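Local coordinates for secreted protein (Streptomyces lividans TK24, PDB 5LXZ), which is a copper metalloradical protein of the galactose oxidase family (AA5) that probably oxidises a carbohydrate or other alcohol substrate, at residues 519-524 with 579-584; 542-545 with 550-553; 300-305 with 352-357; 293-298 with 309-314. The protein carries 1 engineered substitution. All coordinates share one frame; numbering follows the deposited sequence. Where two conformers were deposited one is given.

Contact 1 (519-524 with 579-584); sequences IARGGS and VQSGWY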
loop_
_atom_site.group_PDB
_atom_site.type_symbol
_atom_site.label_atom_id
_atom_site.label_comp_id
_atom_site.label_asym_id
_atom_site.label_seq_id
_atom_site.Cartn_x
_atom_site.Cartn_y
_atom_site.Cartn_z
ATOM N N ILE A 519 26.804 -9.217 -4.813
ATOM C CA ILE A 519 27.660 -8.103 -5.217
ATOM C C ILE A 519 27.414 -6.960 -4.250
ATOM O O ILE A 519 26.272 -6.510 -4.093
ATOM C CB ILE A 519 27.408 -7.609 -6.660
ATOM C CG1 ILE A 519 27.431 -8.801 -7.657
ATOM C CG2 ILE A 519 28.433 -6.528 -7.054
ATOM C CD1 ILE A 519 26.973 -8.421 -9.055
ATOM N N ALA A 520 28.473 -6.511 -3.622
ATOM C CA ALA A 520 28.406 -5.414 -2.649
ATOM C C ALA A 520 28.314 -4.086 -3.348
ATOM O O ALA A 520 28.765 -3.916 -4.467
ATOM C CB ALA A 520 29.616 -5.398 -1.783
ATOM N N ARG A 521 27.696 -3.136 -2.658
ATOM C CA ARG A 521 27.738 -1.754 -3.083
ATOM C C ARG A 521 29.178 -1.347 -3.328
ATOM O O ARG A 521 30.057 -1.630 -2.542
ATOM C CB ARG A 521 27.146 -0.856 -2.025
ATOM C CG ARG A 521 25.621 -0.901 -1.936
ATOM C CD ARG A 521 25.095 0.089 -0.918
ATOM N NE ARG A 521 25.524 -0.259 0.410
ATOM C CZ ARG A 521 24.971 -1.167 1.208
ATOM N NH1 ARG A 521 23.765 -1.656 0.978
ATOM N NH2 ARG A 521 25.591 -1.496 2.330
ATOM N N GLY A 522 29.370 -0.697 -4.461
ATOM C CA GLY A 522 30.697 -0.268 -4.911
ATOM C C GLY A 522 31.557 -1.365 -5.476
ATOM O O GLY A 522 32.678 -1.091 -5.879
ATOM N N GLY A 523 31.018 -2.582 -5.545
ATOM C CA GLY A 523 31.706 -3.756 -6.049
ATOM C C GLY A 523 31.175 -4.148 -7.395
ATOM O O GLY A 523 30.149 -3.618 -7.871
ATOM N N SER A 524 31.865 -5.117 -7.993
ATOM C CA SER A 524 31.539 -5.560 -9.330
ATOM C C SER A 524 31.336 -7.047 -9.394
ATOM O O SER A 524 31.810 -7.771 -8.560
ATOM C CB SER A 524 32.674 -5.156 -10.300
ATOM O OG SER A 524 32.820 -3.748 -10.360
ATOM N N VAL A 579 20.879 1.823 -2.712
ATOM C CA VAL A 579 20.894 0.393 -2.919
ATOM C C VAL A 579 20.714 -0.240 -1.550
ATOM O O VAL A 579 21.673 -0.569 -0.873
ATOM C CB VAL A 579 22.182 -0.102 -3.582
ATOM C CG1 VAL A 579 22.006 -1.535 -3.976
ATOM C CG2 VAL A 579 22.535 0.754 -4.797
ATOM N N GLN A 580 19.468 -0.333 -1.100
ATOM C CA GLN A 580 19.155 -0.967 0.197
ATOM C C GLN A 580 19.687 -2.416 0.142
ATOM O O GLN A 580 19.586 -3.073 -0.903
ATOM C CB GLN A 580 17.632 -0.920 0.422
ATOM C CG GLN A 580 17.118 0.518 0.524
ATOM C CD GLN A 580 15.600 0.650 0.364
ATOM O OE1 GLN A 580 14.993 0.045 -0.519
ATOM N NE2 GLN A 580 14.979 1.424 1.245
ATOM N N SER A 581 20.181 -2.908 1.270
ATOM C CA SER A 581 20.604 -4.296 1.304
ATOM C C SER A 581 19.404 -5.223 1.084
ATOM O O SER A 581 18.269 -4.943 1.487
ATOM C CB SER A 581 21.199 -4.577 2.639
ATOM O OG SER A 581 22.326 -3.765 2.846
ATOM N N GLY A 582 19.657 -6.321 0.406
ATOM C CA GLY A 582 18.624 -7.242 0.030
ATOM C C GLY A 582 18.832 -7.788 -1.348
ATOM O O GLY A 582 19.892 -7.614 -1.948
ATOM N N TRP A 583 17.827 -8.488 -1.819
ATOM C CA TRP A 583 17.885 -9.171 -3.090
ATOM C C TRP A 583 17.205 -8.337 -4.163
ATOM O O TRP A 583 16.170 -7.723 -3.926
ATOM C CB TRP A 583 17.200 -10.511 -2.980
ATOM C CG TRP A 583 17.968 -11.529 -2.240
ATOM C CD1 TRP A 583 18.051 -11.668 -0.870
ATOM C CD2 TRP A 583 18.798 -12.537 -2.798
ATOM N NE1 TRP A 583 18.825 -12.757 -0.567
ATOM C CE2 TRP A 583 19.303 -13.301 -1.723
ATOM C CE3 TRP A 583 19.116 -12.896 -4.097
ATOM C CZ2 TRP A 583 20.119 -14.405 -1.920
ATOM C CZ3 TRP A 583 19.943 -13.964 -4.297
ATOM C CH2 TRP A 583 20.428 -14.715 -3.215
ATOM N N TYR A 584 17.753 -8.405 -5.370
ATOM C CA TYR A 584 17.334 -7.665 -6.510
ATOM C C TYR A 584 17.307 -8.557 -7.733
ATOM O O TYR A 584 18.121 -9.474 -7.867
ATOM C CB TYR A 584 18.308 -6.554 -6.827
ATOM C CG TYR A 584 18.347 -5.412 -5.836
ATOM C CD1 TYR A 584 19.066 -5.530 -4.652
ATOM C CD2 TYR A 584 17.662 -4.229 -6.072
ATOM C CE1 TYR A 584 19.088 -4.505 -3.737
ATOM C CE2 TYR A 584 17.696 -3.190 -5.165
ATOM C CZ TYR A 584 18.382 -3.326 -3.991
ATOM O OH TYR A 584 18.422 -2.269 -3.100
HETATM O O HOH W 1 24.636 -3.068 4.581
#
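Arg521 meets Val579 and Ser581. The polar part centres on Arg521 NH1, which donates to Val579 O at 3.0 Å. The carbonyl oxygen is approached almost head-on, with a C=O...N angle of 172°. The bend at chi3 (-65°) folds the guanidinium round to this carbonyl. Ser581 OG sits at the edge of the same group, 3.2 Å from Arg521 NH1. A water accepts a hydrogen bond from Arg521 NH2 and donates one to Ser581 OG, which also bonds Pro604 O. The apolar part is the arginine stem: Arg521 CG lies 3.9 Å from Val579 CB, and the two side chains run past each other in opposite directions. Val603 touches both. Within 579-584, Tyr584 OH donates to Gln580 O at 2.6 Å, on an in-plane lone pair. With an alanine for Arg521, Val579 O would probably lose the guanidinium donor and Val579 the stem beside it. Arg521 occupies the second position of a type II turn, closed by Gly523 N on Ala520 O at 2.8 Å. Gly522 follows with the positive phi this turn needs. The arrangement joins that turn to the lead-in of strand 582-590, in the C-terminal early-set (immunoglobulin-like) domain of the galactose oxidase family.

Contact 2 (542-545 with 550-553); sequences RPSA and TDVD
The Asp551 carboxylate is swung out opposite the backbone N (chi1 -179°), and this brings it onto Ser544 and Ala545. Ser544, with OG beside its backbone N (chi1 -82°), donates from OG to the syn lone pair of Asp551 OD2 at 2.6 Å. Asp551 OD1 takes a weak bond from Ala545 N at 3.4 Å. It also accepts a weak bond from Asp553 N, consistent with an Asx turn, and a further one from Gln554 N. The segments border strand 545-547, which runs from the early-set region to pair with strand 30-33. The strand leads to His548, a copper ligand, much as a loop of the C-terminal domain reaches the metal in galactose oxidase. Arg542 lays its extended chain against the Asp553 backbone, with CD 3.3 Å from Asp553 O. Its NE and Asp553 OD2 stay 4.3 Å apart, and a water that accepts from Arg542 NE at 2.7 Å sits between them. Ser581 O holds the end of the arginine. Asp553 CB packs on Pro543 O at 3.4 Å, while its carboxylate is held by Thr84 OG1 and Gln85 N. Another water accepts from Val552 N and lies 2.8 Å from Ala545 O and 2.7 Å from Asp553 OD1.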
loop_
_atom_site.group_PDB
_atom_site.type_symbol
_atom_site.label_atom_id
_atom_site.label_comp_id
_atom_site.label_asym_id
_atom_site.label_seq_id
_atom_site.Cartn_x
_atom_site.Cartn_y
_atom_site.Cartn_z
ATOM N N ARG A 542 14.421 -3.878 -7.305
ATOM C CA ARG A 542 14.021 -4.496 -6.067
ATOM C C ARG A 542 12.630 -5.104 -6.282
ATOM O O ARG A 542 11.774 -4.461 -6.831
ATOM C CB ARG A 542 14.025 -3.479 -4.940
ATOM C CG ARG A 542 13.996 -4.113 -3.561
ATOM C CD ARG A 542 14.241 -3.085 -2.461
ATOM N NE ARG A 542 14.284 -3.681 -1.111
ATOM C CZ ARG A 542 15.360 -4.221 -0.519
ATOM N NH1 ARG A 542 16.574 -4.263 -1.095
ATOM N NH2 ARG A 542 15.252 -4.637 0.711
ATOM N N PRO A 543 12.383 -6.350 -5.850
ATOM C CA PRO A 543 11.089 -6.980 -6.037
ATOM C C PRO A 543 10.001 -6.229 -5.318
ATOM O O PRO A 543 10.241 -5.662 -4.254
ATOM C CB PRO A 543 11.251 -8.372 -5.429
ATOM C CG PRO A 543 12.532 -8.376 -4.796
ATOM C CD PRO A 543 13.370 -7.278 -5.298
ATOM N N SER A 544 8.815 -6.237 -5.888
ATOM C CA SER A 544 7.688 -5.536 -5.310
ATOM C C SER A 544 7.130 -6.293 -4.134
ATOM O O SER A 544 7.103 -7.531 -4.125
ATOM C CB SER A 544 6.573 -5.396 -6.340
ATOM O OG SER A 544 6.830 -4.295 -7.180
ATOM N N ALA A 545 6.560 -5.537 -3.214
ATOM C CA ALA A 545 5.607 -6.024 -2.233
ATOM C C ALA A 545 4.455 -5.026 -2.301
ATOM O O ALA A 545 4.606 -3.868 -1.907
ATOM C CB ALA A 545 6.226 -6.079 -0.842
ATOM N N THR A 550 0.052 0.572 -2.788
ATOM C CA THR A 550 1.236 0.994 -2.056
ATOM C C THR A 550 2.326 -0.044 -2.281
ATOM O O THR A 550 2.105 -1.229 -2.009
ATOM C CB THR A 550 0.914 1.108 -0.546
ATOM O OG1 THR A 550 -0.228 1.956 -0.387
ATOM C CG2 THR A 550 2.080 1.733 0.256
ATOM N N ASP A 551 3.502 0.406 -2.669
ATOM C CA ASP A 551 4.662 -0.462 -2.840
ATOM C C ASP A 551 5.897 0.357 -2.580
ATOM O O ASP A 551 6.366 1.083 -3.429
ATOM C CB ASP A 551 4.626 -1.018 -4.252
ATOM C CG ASP A 551 5.740 -1.957 -4.578
ATOM O OD1 ASP A 551 6.691 -2.161 -3.788
ATOM O OD2 ASP A 551 5.608 -2.522 -5.711
ATOM N N VAL A 552 6.422 0.258 -1.368
ATOM C CA VAL A 552 7.603 1.030 -1.038
ATOM C C VAL A 552 8.855 0.269 -1.343
ATOM O O VAL A 552 9.944 0.795 -1.125
ATOM C CB VAL A 552 7.564 1.532 0.428
ATOM C CG1 VAL A 552 6.321 2.396 0.636
ATOM C CG2 VAL A 552 7.672 0.407 1.420
ATOM N N ASP A 553 8.719 -0.962 -1.811
ATOM C CA ASP A 553 9.875 -1.813 -2.105
ATOM C C ASP A 553 10.413 -1.558 -3.493
ATOM O O ASP A 553 11.632 -1.465 -3.677
ATOM C CB ASP A 553 9.505 -3.296 -1.984
ATOM C CG ASP A 553 9.467 -3.775 -0.542
ATOM O OD1 ASP A 553 8.682 -3.233 0.271
ATOM O OD2 ASP A 553 10.215 -4.730 -0.224
HETATM O O HOH W 2 12.795 -3.394 1.081
HETATM O O HOH W 3 11.479 -6.265 -2.013
HETATM O O HOH W 4 6.160 -2.367 -0.186
HETATM O O HOH W 5 3.210 -2.539 0.257
#

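Contact 3 (300-305 with 352-357); sequences ALFLMQ and ANTVLL
Segments 300-305 and 352-357 run side by side without backbone pairing, Ala300 CA lying 6.8 Å from Thr354 CA and Phe302 CA 8.1 Å from Leu356 CA. Side chains fill the gap between them. Thr354 is the hub on one side. Its two branches do different work. Thr354 CG2, set opposite the backbone N, presses on the Phe302 ring at CE1, 3.5 Å away. Thr354 OG1 lies beside the backbone N (chi1 -51°) and comes within 3.5 Å of Ala300 CB. The polar need of OG1 is met by Ser312 OG, with which it forms a hydrogen bond. Phe302 and Thr354 pass each other in opposite directions, so the methyl meets the far part of the ring. Each segment carries the first strand of a four-stranded antiparallel sheet. These sheets are neighbouring blades of the Kelch-type propeller of the galactose oxidase family, in which the first strand of a blade lies next to the central axis. The contact therefore joins two blades near that axis. Farther along the ring, Leu356 is a looser neighbour, with Phe302 CD2 4.5 Å from Leu356 CB. Tyr365, on the next strand of the second blade, meets Phe302 edge-to-face. Asn353 OD1 accepts from Thr354 N at 2.8 Å, on a lone pair in the carbonyl plane. Its ND2 bonds Pro408 O, tying the strand to the segment before strand 409-412. Asp551 O and Val552 CA of the early-set domain also touch the Phe302 ring, Val552 CA from the side opposite Thr354 and Leu356.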
loop_
_atom_site.group_PDB
_atom_site.type_symbol
_atom_site.label_atom_id
_atom_site.label_comp_id
_atom_site.label_asym_id
_atom_site.label_seq_id
_atom_site.Cartn_x
_atom_site.Cartn_y
_atom_site.Cartn_z
ATOM N N ALA A 300 2.583 6.431 1.896
ATOM C CA ALA A 300 3.633 6.074 0.958
ATOM C C ALA A 300 4.943 6.729 1.353
ATOM O O ALA A 300 5.150 7.903 1.073
ATOM C CB ALA A 300 3.225 6.471 -0.446
ATOM N N LEU A 301 5.805 5.958 2.018
ATOM C CA LEU A 301 7.022 6.462 2.654
ATOM C C LEU A 301 8.238 5.787 2.016
ATOM O O LEU A 301 8.403 4.576 2.150
ATOM C CB LEU A 301 7.015 6.148 4.139
ATOM C CG LEU A 301 5.860 6.742 4.936
ATOM C CD1 LEU A 301 5.922 6.257 6.385
ATOM C CD2 LEU A 301 5.882 8.259 4.919
ATOM N N PHE A 302 9.099 6.585 1.416
ATOM C CA PHE A 302 10.248 6.051 0.667
ATOM C C PHE A 302 11.546 6.596 1.233
ATOM O O PHE A 302 11.660 7.794 1.497
ATOM C CB PHE A 302 10.162 6.486 -0.786
ATOM C CG PHE A 302 9.057 5.804 -1.571
ATOM C CD1 PHE A 302 7.766 6.245 -1.509
ATOM C CD2 PHE A 302 9.334 4.711 -2.361
ATOM C CE1 PHE A 302 6.767 5.592 -2.215
ATOM C CE2 PHE A 302 8.358 4.079 -3.081
ATOM C CZ PHE A 302 7.064 4.504 -2.980
ATOM N N LEU A 303 12.572 5.746 1.286
ATOM C CA LEU A 303 13.883 6.210 1.703
ATOM C C LEU A 303 14.571 6.981 0.595
ATOM O O LEU A 303 14.789 6.460 -0.515
ATOM C CB LEU A 303 14.740 5.012 2.112
ATOM C CG LEU A 303 16.128 5.336 2.647
ATOM C CD1 LEU A 303 16.070 6.080 3.968
ATOM C CD2 LEU A 303 16.839 3.992 2.848
ATOM N N MET A 304 15.035 8.185 0.940
ATOM C CA MET A 304 15.749 9.080 0.051
ATOM C C MET A 304 17.272 8.882 0.205
ATOM O O MET A 304 17.758 8.352 1.217
ATOM C CB MET A 304 15.414 10.518 0.406
ATOM C CG MET A 304 13.931 10.821 0.324
ATOM S SD MET A 304 13.486 12.401 1.112
ATOM C CE MET A 304 14.699 13.566 0.451
ATOM N N GLN A 305 18.010 9.393 -0.751
ATOM C CA GLN A 305 19.476 9.229 -0.716
ATOM C C GLN A 305 20.148 9.913 0.428
ATOM O O GLN A 305 21.240 9.493 0.811
ATOM C CB GLN A 305 20.074 9.695 -2.036
ATOM C CG GLN A 305 19.826 8.655 -3.089
ATOM C CD GLN A 305 20.260 9.106 -4.458
ATOM O OE1 GLN A 305 21.321 9.702 -4.629
ATOM N NE2 GLN A 305 19.424 8.875 -5.433
ATOM N N ALA A 352 -4.212 6.796 -4.288
ATOM C CA ALA A 352 -3.257 7.076 -5.331
ATOM C C ALA A 352 -2.085 6.105 -5.260
ATOM O O ALA A 352 -1.783 5.584 -4.177
ATOM C CB ALA A 352 -2.743 8.481 -5.178
ATOM N N ASN A 353 -1.412 5.880 -6.371
ATOM C CA ASN A 353 -0.195 5.108 -6.358
ATOM C C ASN A 353 0.982 6.060 -6.339
ATOM O O ASN A 353 0.872 7.240 -6.734
ATOM C CB ASN A 353 -0.177 4.097 -7.520
ATOM C CG ASN A 353 0.562 2.833 -7.170
ATOM O OD1 ASN A 353 1.638 2.910 -6.540
ATOM N ND2 ASN A 353 0.025 1.693 -7.486
ATOM N N THR A 354 2.144 5.550 -5.925
ATOM C CA THR A 354 3.380 6.297 -5.875
ATOM C C THR A 354 4.480 5.400 -6.399
ATOM O O THR A 354 4.561 4.241 -5.968
ATOM C CB THR A 354 3.769 6.675 -4.447
ATOM O OG1 THR A 354 2.666 7.303 -3.784
ATOM C CG2 THR A 354 4.958 7.596 -4.445
ATOM N N VAL A 355 5.335 5.955 -7.244
ATOM C CA VAL A 355 6.496 5.236 -7.784
ATOM C C VAL A 355 7.706 6.114 -7.711
ATOM O O VAL A 355 7.637 7.298 -8.089
ATOM C CB VAL A 355 6.246 4.834 -9.270
ATOM C CG1 VAL A 355 7.436 4.146 -9.861
ATOM C CG2 VAL A 355 5.064 3.890 -9.370
ATOM N N LEU A 356 8.817 5.520 -7.273
ATOM C CA LEU A 356 10.145 6.114 -7.428
ATOM C C LEU A 356 10.562 5.787 -8.858
ATOM O O LEU A 356 10.768 4.616 -9.176
ATOM C CB LEU A 356 11.105 5.573 -6.390
ATOM C CG LEU A 356 12.569 5.966 -6.532
ATOM C CD1 LEU A 356 12.776 7.447 -6.718
ATOM C CD2 LEU A 356 13.299 5.480 -5.306
ATOM N N LEU A 357 10.524 6.776 -9.737
ATOM C CA LEU A 357 10.750 6.524 -11.146
ATOM C C LEU A 357 12.123 5.982 -11.426
ATOM O O LEU A 357 13.074 6.287 -10.715
ATOM C CB LEU A 357 10.546 7.786 -11.975
ATOM C CG LEU A 357 9.143 8.369 -11.936
ATOM C CD1 LEU A 357 9.152 9.736 -12.621
ATOM C CD2 LEU A 357 8.142 7.454 -12.612
#

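Contact 4 (293-298 with 309-314); sequences RQFPTY and IFYSGA. With EDO (1,2-ethanediol), chain M; ACT (acetate ion), chain D.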
loop_
_atom_site.group_PDB
_atom_site.type_symbol
_atom_site.label_atom_id
_atom_site.label_comp_id
_atom_site.label_asym_id
_atom_site.label_seq_id
_atom_site.Cartn_x
_atom_site.Cartn_y
_atom_site.Cartn_z
ATOM N N ARG A 293 4.804 11.262 15.238
ATOM C CA ARG A 293 4.480 11.824 13.933
ATOM C C ARG A 293 3.418 10.983 13.278
ATOM O O ARG A 293 3.582 9.796 12.996
ATOM C CB ARG A 293 5.649 12.013 13.014
ATOM C CG ARG A 293 5.167 12.739 11.770
ATOM C CD ARG A 293 6.228 13.471 11.032
ATOM N NE ARG A 293 6.868 14.570 11.732
ATOM C CZ ARG A 293 6.390 15.815 11.870
ATOM N NH1 ARG A 293 5.196 16.173 11.403
ATOM N NH2 ARG A 293 7.136 16.720 12.477
ATOM N N GLN A 294 2.278 11.654 13.108
ATOM C CA GLN A 294 1.071 10.992 12.687
ATOM C C GLN A 294 0.821 11.111 11.201
ATOM O O GLN A 294 1.015 12.183 10.609
ATOM C CB GLN A 294 -0.112 11.555 13.475
ATOM C CG GLN A 294 -1.413 10.826 13.248
ATOM C CD GLN A 294 -2.562 11.470 13.974
ATOM O OE1 GLN A 294 -3.466 12.065 13.347
ATOM N NE2 GLN A 294 -2.572 11.324 15.267
ATOM N N PHE A 295 0.402 9.980 10.632
ATOM C CA PHE A 295 -0.005 9.889 9.239
ATOM C C PHE A 295 -1.279 9.058 9.122
ATOM O O PHE A 295 -1.538 8.224 9.981
ATOM C CB PHE A 295 1.073 9.168 8.392
ATOM C CG PHE A 295 2.393 9.871 8.311
ATOM C CD1 PHE A 295 3.386 9.623 9.244
ATOM C CD2 PHE A 295 2.636 10.784 7.292
ATOM C CE1 PHE A 295 4.587 10.277 9.170
ATOM C CE2 PHE A 295 3.866 11.451 7.215
ATOM C CZ PHE A 295 4.855 11.150 8.144
ATOM N N PRO A 296 -1.989 9.210 8.008
ATOM C CA PRO A 296 -3.034 8.258 7.683
ATOM C C PRO A 296 -2.470 6.876 7.426
ATOM O O PRO A 296 -1.251 6.740 7.409
ATOM C CB PRO A 296 -3.640 8.808 6.385
ATOM C CG PRO A 296 -2.611 9.726 5.849
ATOM C CD PRO A 296 -1.824 10.255 6.983
ATOM N N THR A 297 -3.319 5.908 7.163
ATOM C CA THR A 297 -2.869 4.525 6.958
ATOM C C THR A 297 -2.212 4.339 5.613
ATOM O O THR A 297 -2.376 5.133 4.695
ATOM C CB THR A 297 -4.035 3.538 7.089
ATOM O OG1 THR A 297 -4.963 3.750 6.018
ATOM C CG2 THR A 297 -4.677 3.643 8.439
ATOM N N TYR A 298 -1.413 3.283 5.500
ATOM C CA TYR A 298 -0.573 3.007 4.346
ATOM C C TYR A 298 0.036 4.278 3.752
ATOM O O TYR A 298 -0.035 4.502 2.516
ATOM C CB TYR A 298 -1.292 2.166 3.277
ATOM C CG TYR A 298 -1.564 0.737 3.660
ATOM C CD1 TYR A 298 -0.561 -0.070 4.153
ATOM C CD2 TYR A 298 -2.826 0.162 3.494
ATOM C CE1 TYR A 298 -0.799 -1.383 4.483
ATOM C CE2 TYR A 298 -3.082 -1.143 3.840
ATOM C CZ TYR A 298 -2.071 -1.935 4.301
ATOM O OH TYR A 298 -2.374 -3.249 4.610
ATOM N N ILE A 309 13.031 10.390 4.808
ATOM C CA ILE A 309 11.909 9.677 4.245
ATOM C C ILE A 309 11.027 10.642 3.474
ATOM O O ILE A 309 10.615 11.684 4.018
ATOM C CB ILE A 309 11.103 8.998 5.356
ATOM C CG1 ILE A 309 11.822 7.779 5.915
ATOM C CG2 ILE A 309 9.688 8.567 4.880
ATOM C CD1 ILE A 309 11.921 6.550 4.999
ATOM N N PHE A 310 10.732 10.298 2.217
ATOM C CA PHE A 310 9.797 11.041 1.454
ATOM C C PHE A 310 8.414 10.472 1.605
ATOM O O PHE A 310 8.213 9.290 1.369
ATOM C CB PHE A 310 10.181 11.045 -0.024
ATOM C CG PHE A 310 9.254 11.864 -0.891
ATOM C CD1 PHE A 310 9.048 13.206 -0.595
ATOM C CD2 PHE A 310 8.556 11.306 -1.910
ATOM C CE1 PHE A 310 8.218 13.974 -1.390
ATOM C CE2 PHE A 310 7.710 12.087 -2.715
ATOM C CZ PHE A 310 7.557 13.402 -2.442
ATOM N N TYR A 311 7.499 11.336 2.041
ATOM C CA TYR A 311 6.056 11.005 2.080
ATOM C C TYR A 311 5.451 11.651 0.888
ATOM O O TYR A 311 5.411 12.883 0.796
ATOM C CB TYR A 311 5.451 11.521 3.362
ATOM C CG TYR A 311 3.941 11.439 3.436
ATOM C CD1 TYR A 311 3.265 10.231 3.163
ATOM C CD2 TYR A 311 3.180 12.519 3.814
ATOM C CE1 TYR A 311 1.883 10.146 3.260
ATOM C CE2 TYR A 311 1.826 12.410 3.974
ATOM C CZ TYR A 311 1.174 11.225 3.689
ATOM O OH TYR A 311 -0.174 11.051 3.843
ATOM N N SER A 312 4.860 10.843 0.006
ATOM C CA SER A 312 4.340 11.371 -1.243
ATOM C C SER A 312 2.955 11.992 -1.041
ATOM O O SER A 312 2.488 12.662 -1.953
ATOM C CB SER A 312 4.232 10.283 -2.298
ATOM O OG SER A 312 3.149 9.409 -1.999
ATOM N N GLY A 313 2.321 11.745 0.083
ATOM C CA GLY A 313 0.940 12.124 0.326
ATOM C C GLY A 313 -0.062 11.016 0.044
ATOM O O GLY A 313 -1.183 11.065 0.559
ATOM N N ALA A 314 0.321 10.005 -0.725
ATOM C CA ALA A 314 -0.590 8.894 -1.035
ATOM C C ALA A 314 -0.801 8.062 0.207
ATOM O O ALA A 314 0.144 7.867 0.997
ATOM C CB ALA A 314 -0.032 8.023 -2.154
HETATM C C1 EDO M . 3.545 15.466 8.731
HETATM O O1 EDO M . 2.441 16.372 8.870
HETATM C C2 EDO M . 3.198 14.152 9.417
HETATM O O2 EDO M . 2.665 14.313 10.751
HETATM C C ACT D . 5.168 19.745 12.033
HETATM O O ACT D . 5.568 19.267 13.119
HETATM O OXT ACT D . 5.980 20.160 11.178
HETATM C CH3 ACT D . 3.695 19.804 11.762
#
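Phe295 and Tyr311 form a T-shaped aromatic pair in a Kelch blade of the propeller, where segment 293-298 leads in to the copper site. At the end of that segment Tyr298 stacks on the copper ligand Tyr248, and the Tyr298 side chain comes within about 6 Å of the copper. In the pair, Phe295 offers its CD2-CE2 edge to the face of Tyr311. The centroids are 4.9 Å apart and the planes stand at 73°. Phe295 CE2 comes to 3.6 Å from Tyr311 CD2, and Phe295 CD2 lies over the centre of the tyrosine ring. Gly313 N sits above the opposite face, 3.5 Å from the ring plane, so Tyr311 is sandwiched. Tyr311 turns its ring away from its own backbone N (chi1 171°), which sets the hydroxyl beside Pro296, with Tyr311 OH 3.4 Å from Pro296 CG. The same hydroxyl bonds Gly324 O. A leucine in place of Tyr311 would probably leave the Phe295 edge without its aromatic face and Gly324 O without its hydroxyl mate. An ethanediol, probably from the crystallisation liquor, puts C2 over one face of Phe295, 3.5 Å from CE2. Its O2 donates to Gln294 O at 2.7 Å. After the strand, Ser312 OG accepts from Ala314 N at 3.2 Å, an ST turn. Phe337 of strand 337-339 touches both rings, and Leu301 of strand 301-303 packs on Tyr311. The loop after strand 285-288, from the preceding blade, is thus packed onto strand 309-311.

All four contacts are largely buried, but contact 1 lies farthest out, its centre about 25 Å from the centre of the chain, with Arg521 partly exposed. The centres of contacts 2, 3 and 4 lie about 9 to 11 Å from it. Contacts 1 and 2 belong to the early-set domain and touch also where Trp583 O meets Pro543 CD. Contacts 3 and 4 belong to the propeller and share one blade, where Phe302 O and Phe310 N link strands 301-303 and 309-311. Contact 2 bridges the two domains, with Val552 against Leu301 and Thr550 against Tyr298. The chemistry follows: charge, carbonyls and water dominate contacts 1 and 2, while apolar and aromatic packing dominates contacts 3 and 4.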